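Local atomic coordinates of DUF7790 domain-containing protein (Leptospira interrogans serogroup Icterohaemorrhagiae serovar copenhageni, PDB entry 6ULO), a protein that is of unknown function but belongs to the DUF7790 family, has a Rossmann-like domain and probably sits at the membrane through a transmembrane helix. Residues L261-S265 against G275-C279; R52-I57 against K166-K170. One frame throughout, in Å; residues are numbered along the deposited sequence.

Contact 1. Residues L261-S265 against G275-C279; sequences LFPWS and GFHYC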
loop_
_atom_site.group_PDB
_atom_site.type_symbol
_atom_site.label_atom_id
_atom_site.label_comp_id
_atom_site.label_asym_id
_atom_site.label_seq_id
_atom_site.Cartn_x
_atom_site.Cartn_y
_atom_site.Cartn_z
ATOM N N LEU A 261 6.207 -18.343 17.580
ATOM C CA LEU A 261 5.199 -18.922 16.697
ATOM C C LEU A 261 5.369 -18.470 15.259
ATOM O O LEU A 261 5.105 -19.246 14.320
ATOM C CB LEU A 261 3.807 -18.475 17.121
ATOM C CG LEU A 261 3.393 -18.905 18.520
ATOM C CD1 LEU A 261 1.982 -18.341 18.753
ATOM C CD2 LEU A 261 3.403 -20.443 18.649
ATOM N N PHE A 262 5.832 -17.239 15.081
ATOM C CA PHE A 262 5.811 -16.537 13.796
ATOM C C PHE A 262 7.202 -15.951 13.573
ATOM O O PHE A 262 7.425 -14.746 13.736
ATOM C CB PHE A 262 4.734 -15.444 13.815
ATOM C CG PHE A 262 3.365 -15.962 14.101
ATOM C CD1 PHE A 262 2.739 -16.821 13.224
ATOM C CD2 PHE A 262 2.706 -15.616 15.273
ATOM C CE1 PHE A 262 1.447 -17.319 13.495
ATOM C CE2 PHE A 262 1.428 -16.119 15.548
ATOM C CZ PHE A 262 0.815 -16.977 14.663
ATOM N N PRO A 263 8.167 -16.778 13.177
ATOM C CA PRO A 263 9.551 -16.296 13.118
ATOM C C PRO A 263 9.720 -15.197 12.072
ATOM O O PRO A 263 9.056 -15.184 11.027
ATOM C CB PRO A 263 10.358 -17.556 12.767
ATOM C CG PRO A 263 9.498 -18.720 13.210
ATOM C CD PRO A 263 8.070 -18.239 12.993
ATOM N N TRP A 264 10.599 -14.242 12.372
ATOM C CA TRP A 264 10.848 -13.164 11.418
ATOM C C TRP A 264 11.600 -13.710 10.214
ATOM O O TRP A 264 12.507 -14.535 10.340
ATOM C CB TRP A 264 11.635 -12.035 12.085
ATOM C CG TRP A 264 10.871 -11.468 13.237
ATOM C CD1 TRP A 264 9.538 -11.616 13.485
ATOM C CD2 TRP A 264 11.403 -10.719 14.327
ATOM N NE1 TRP A 264 9.199 -10.965 14.637
ATOM C CE2 TRP A 264 10.334 -10.430 15.195
ATOM C CE3 TRP A 264 12.692 -10.288 14.668
ATOM C CZ2 TRP A 264 10.500 -9.701 16.371
ATOM C CZ3 TRP A 264 12.860 -9.566 15.837
ATOM C CH2 TRP A 264 11.771 -9.282 16.681
ATOM N N SER A 265 11.221 -13.263 9.034
ATOM C CA SER A 265 11.803 -13.813 7.823
ATOM C C SER A 265 13.313 -13.610 7.806
ATOM O O SER A 265 13.801 -12.556 8.240
ATOM C CB SER A 265 11.205 -13.109 6.603
ATOM O OG SER A 265 9.794 -13.209 6.650
ATOM N N GLY A 275 10.853 -7.376 13.880
ATOM C CA GLY A 275 10.009 -7.812 12.785
ATOM C C GLY A 275 10.852 -8.358 11.653
ATOM O O GLY A 275 12.073 -8.347 11.702
ATOM N N PHE A 276 10.197 -8.923 10.645
ATOM C CA PHE A 276 8.754 -9.071 10.523
ATOM C C PHE A 276 8.451 -10.485 10.055
ATOM O O PHE A 276 9.275 -11.133 9.374
ATOM C CB PHE A 276 8.192 -8.081 9.468
ATOM C CG PHE A 276 8.167 -6.680 9.939
ATOM C CD1 PHE A 276 7.159 -6.237 10.790
ATOM C CD2 PHE A 276 9.159 -5.801 9.547
ATOM C CE1 PHE A 276 7.162 -4.932 11.256
ATOM C CE2 PHE A 276 9.165 -4.509 9.991
ATOM C CZ PHE A 276 8.177 -4.075 10.855
ATOM N N HIS A 277 7.258 -10.952 10.420
ATOM C CA HIS A 277 6.647 -12.135 9.835
ATOM C C HIS A 277 5.506 -11.663 8.937
ATOM O O HIS A 277 4.797 -10.708 9.282
ATOM C CB HIS A 277 6.128 -13.033 10.971
ATOM C CG HIS A 277 5.594 -14.352 10.515
ATOM N ND1 HIS A 277 6.358 -15.506 10.538
ATOM C CD2 HIS A 277 4.364 -14.723 10.089
ATOM C CE1 HIS A 277 5.621 -16.520 10.112
ATOM N NE2 HIS A 277 4.402 -16.073 9.842
ATOM N N TYR A 278 5.355 -12.296 7.773
ATOM C CA TYR A 278 4.404 -11.860 6.752
ATOM C C TYR A 278 3.168 -12.741 6.826
ATOM O O TYR A 278 3.251 -13.916 7.212
ATOM C CB TYR A 278 5.080 -11.944 5.358
ATOM C CG TYR A 278 6.210 -10.955 5.281
ATOM C CD1 TYR A 278 6.046 -9.725 4.642
ATOM C CD2 TYR A 278 7.447 -11.215 5.896
ATOM C CE1 TYR A 278 7.073 -8.792 4.639
ATOM C CE2 TYR A 278 8.469 -10.285 5.906
ATOM C CZ TYR A 278 8.274 -9.076 5.265
ATOM O OH TYR A 278 9.269 -8.138 5.281
ATOM N N CYS A 279 2.027 -12.216 6.406
ATOM C CA CYS A 279 0.796 -12.983 6.497
ATOM C C CYS A 279 -0.157 -12.567 5.379
ATOM O O CYS A 279 -0.374 -11.368 5.136
ATOM C CB CYS A 279 0.161 -12.756 7.864
ATOM S SG CYS A 279 -1.397 -13.614 8.144
#
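Trp264 and His277 bring their CA atoms to 4.6 Å where the extended loop 261-265 runs almost at right angles, 96°, to residues 275-278, which lead into strand 277-282. That strand lies antiparallel to 249-255 in the mixed sheet of a Rossmann-like fold, and the loop belongs to the long connection between them. One backbone bond fixes the crossing: Ser265 N donates to Phe276 O at 2.9 Å. His277 supplies the second bond. With CG anti to its backbone N (chi1 -174°), the ring lies against Phe262 and Pro263, and ND1 donates nearly in the ring plane to Pro263 O at 2.8 Å, while NE2 bonds to Thr316 OG1 on a neighbouring strand. An imidazole suits this place because it can hold loop and sheet with two nitrogens and still offer a face. Onto that face Phe262 lays CB, 3.6 Å from the centroid of the His277 ring, and the phenyl presents its edge beyond, in a T-shaped pair with planes at 62°. Farther along, the Trp264 indole lies over backbone: Gly275 CA is 3.5 Å from the centroid of its five-membered ring. Glycine fits here, having no side chain and tolerating the positive phi that precedes the cis peptide to Phe276. Ser265 OG, bonded to Asn313 O, reaches the edge of the Tyr278 ring, 3.2 Å from CD2.

Contact 2. Residues R52-I57 against K166-K170; sequences RLDLLI and KYNYK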
loop_
_atom_site.group_PDB
_atom_site.type_symbol
_atom_site.label_atom_id
_atom_site.label_comp_id
_atom_site.label_asym_id
_atom_site.label_seq_id
_atom_site.Cartn_x
_atom_site.Cartn_y
_atom_site.Cartn_z
ATOM N N ARG A 52 11.338 -8.316 3.165
ATOM C CA ARG A 52 11.100 -9.581 2.500
ATOM C C ARG A 52 9.739 -9.601 1.836
ATOM O O ARG A 52 9.072 -10.633 1.794
ATOM C CB ARG A 52 11.303 -10.778 3.438
ATOM C CG ARG A 52 12.770 -10.950 3.909
ATOM C CD ARG A 52 13.761 -11.122 2.744
ATOM N NE ARG A 52 13.312 -12.036 1.700
ATOM C CZ ARG A 52 13.361 -13.373 1.763
ATOM N NH1 ARG A 52 13.811 -13.988 2.856
ATOM N NH2 ARG A 52 12.938 -14.103 0.727
ATOM N N LEU A 53 9.348 -8.483 1.210
ATOM C CA LEU A 53 8.075 -8.459 0.497
ATOM C C LEU A 53 8.056 -9.458 -0.643
ATOM O O LEU A 53 6.977 -9.858 -1.077
ATOM C CB LEU A 53 7.767 -7.051 -0.007
ATOM C CG LEU A 53 7.539 -6.044 1.117
ATOM C CD1 LEU A 53 7.654 -4.611 0.570
ATOM C CD2 LEU A 53 6.171 -6.279 1.775
ATOM N N ASP A 54 9.231 -9.877 -1.142
ATOM C CA ASP A 54 9.249 -10.867 -2.199
ATOM C C ASP A 54 8.584 -12.177 -1.800
ATOM O O ASP A 54 8.151 -12.927 -2.681
ATOM C CB ASP A 54 10.685 -11.151 -2.665
ATOM C CG ASP A 54 11.613 -11.599 -1.542
ATOM O OD1 ASP A 54 11.794 -10.838 -0.553
ATOM O OD2 ASP A 54 12.169 -12.710 -1.651
ATOM N N LEU A 55 8.480 -12.472 -0.497
ATOM C CA LEU A 55 7.764 -13.679 -0.084
ATOM C C LEU A 55 6.303 -13.636 -0.501
ATOM O O LEU A 55 5.647 -14.677 -0.556
ATOM C CB LEU A 55 7.845 -13.850 1.427
ATOM C CG LEU A 55 9.267 -14.093 1.951
ATOM C CD1 LEU A 55 9.233 -14.042 3.488
ATOM C CD2 LEU A 55 9.815 -15.437 1.462
ATOM N N LEU A 56 5.769 -12.451 -0.787
ATOM C CA LEU A 56 4.371 -12.322 -1.186
ATOM C C LEU A 56 4.134 -12.702 -2.633
ATOM O O LEU A 56 2.977 -12.940 -3.003
ATOM C CB LEU A 56 3.928 -10.873 -1.004
ATOM C CG LEU A 56 3.984 -10.340 0.428
ATOM C CD1 LEU A 56 3.697 -8.862 0.430
ATOM C CD2 LEU A 56 3.032 -11.117 1.352
ATOM N N ILE A 57 5.184 -12.700 -3.479
ATOM C CA ILE A 57 4.981 -12.858 -4.921
ATOM C C ILE A 57 4.049 -14.004 -5.291
ATOM O O ILE A 57 3.102 -13.774 -6.044
ATOM C CB ILE A 57 6.319 -12.899 -5.661
ATOM C CG1 ILE A 57 7.049 -11.556 -5.529
ATOM C CG2 ILE A 57 6.077 -13.273 -7.150
ATOM C CD1 ILE A 57 8.498 -11.629 -6.007
ATOM N N LYS A 166 19.770 -9.636 -4.123
ATOM C CA LYS A 166 20.084 -10.660 -3.127
ATOM C C LYS A 166 19.128 -11.825 -3.223
ATOM O O LYS A 166 19.540 -12.986 -3.118
ATOM C CB LYS A 166 20.040 -10.035 -1.731
ATOM C CG LYS A 166 20.210 -11.022 -0.585
ATOM C CD LYS A 166 20.225 -10.287 0.750
ATOM C CE LYS A 166 20.387 -11.260 1.922
ATOM N NZ LYS A 166 20.370 -10.517 3.211
ATOM N N TYR A 167 17.838 -11.536 -3.411
ATOM C CA TYR A 167 16.828 -12.572 -3.498
ATOM C C TYR A 167 16.378 -12.837 -4.914
ATOM O O TYR A 167 15.474 -13.651 -5.117
ATOM C CB TYR A 167 15.642 -12.271 -2.573
ATOM C CG TYR A 167 16.074 -12.203 -1.137
ATOM C CD1 TYR A 167 16.400 -13.365 -0.442
ATOM C CD2 TYR A 167 16.222 -10.989 -0.479
ATOM C CE1 TYR A 167 16.808 -13.310 0.876
ATOM C CE2 TYR A 167 16.640 -10.939 0.835
ATOM C CZ TYR A 167 16.920 -12.085 1.511
ATOM O OH TYR A 167 17.339 -12.003 2.810
ATOM N N ASN A 168 16.982 -12.173 -5.895
ATOM C CA ASN A 168 16.746 -12.471 -7.312
ATOM C C ASN A 168 15.261 -12.393 -7.663
ATOM O O ASN A 168 14.653 -13.362 -8.122
ATOM C CB ASN A 168 17.342 -13.819 -7.751
ATOM C CG ASN A 168 17.305 -14.011 -9.279
ATOM O OD1 ASN A 168 17.217 -13.040 -10.038
ATOM N ND2 ASN A 168 17.343 -15.261 -9.727
ATOM N N TYR A 169 14.699 -11.203 -7.496
ATOM C CA TYR A 169 13.327 -10.986 -7.914
ATOM C C TYR A 169 13.201 -9.614 -8.558
ATOM O O TYR A 169 14.021 -8.719 -8.346
ATOM C CB TYR A 169 12.330 -11.109 -6.752
ATOM C CG TYR A 169 12.470 -10.054 -5.678
ATOM C CD1 TYR A 169 11.643 -8.916 -5.668
ATOM C CD2 TYR A 169 13.396 -10.219 -4.634
ATOM C CE1 TYR A 169 11.743 -7.976 -4.659
ATOM C CE2 TYR A 169 13.519 -9.278 -3.638
ATOM C CZ TYR A 169 12.677 -8.153 -3.646
ATOM O OH TYR A 169 12.755 -7.214 -2.632
ATOM N N LYS A 170 12.136 -9.464 -9.348
ATOM C CA LYS A 170 11.789 -8.194 -9.989
ATOM C C LYS A 170 10.881 -7.379 -9.091
ATOM O O LYS A 170 9.950 -7.912 -8.468
ATOM C CB LYS A 170 11.057 -8.478 -11.287
ATOM C CG LYS A 170 11.906 -9.165 -12.347
ATOM C CD LYS A 170 10.995 -9.570 -13.520
ATOM C CE LYS A 170 11.789 -10.166 -14.666
ATOM N NZ LYS A 170 10.986 -10.439 -15.892
HETATM O O HOH W 1 13.411 -8.669 -0.522
#
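Asp54 lays its side chain on the Tyr169 ring and reaches Tyr167 with its tip. CB sits over the centre of the Tyr169 ring, 3.4 Å from the centroid, in a CH-pi contact. Next comes CG, 3.7 Å from Tyr169 CE2; the chi1 of 56°, which tucks CG between the backbone N and the carbonyl carbon, helps to lay the carboxylate on the ring with the planes only 8° apart. OD1 takes two donors: Arg52 NE at 3.0 Å, on its syn lone pair, and a water at 2.7 Å that accepts from Tyr169 OH. OD2 receives Arg52 NH2 at 2.9 Å, which makes the pair a salt bridge, and lies 3.6 Å from Tyr167 CB. Short and doubly accepting, aspartate matches this side-on guanidinium grip. Both segments lie at helix ends: 53-56 is a 3-10 segment leading into helix 57-60, and a Schellman motif with Asn168 as its C-prime residue ends helix 139-166. The positive phi of Asn168 turns the chain away from the helix, and Tyr169 lies against Asp54. Held by the aspartate, the Arg52 guanidinium spreads over one face of Tyr167, the two planes 5° apart and CZ 3.7 Å from the ring centroid, a cation-pi stack. Its other terminal nitrogen, NH1, bonds to Pro266 O. Ile57 adds an apolar end, its CD1 meeting Tyr169 CB close to helix 74-82, where Trp81 touches both.

Overall arrangement
From the N terminus, the chain passes helix 18-28 and reaches 52-57, which is met by 166-170, more than a hundred residues later. Contact 2 thus closes a long loop holding strands 66-69 and 86-91 and a largely helical excursion that ends with helix 139-166. Strands 191-195, 218-222 and 249-255 follow before contact 1 closes a short loop, nine residues without helix or strand. The two loops come in series, neither nesting nor crossing. In space the contacts meet: Tyr278 OH lies 3.0 Å from Arg52 N, a probable hydrogen bond, and Ser265 packs on Arg52 and Leu55. Contact 2 ties the end of helix 139-166 to 52-57, contact 1 the loop after 249-255 to strand 277-282.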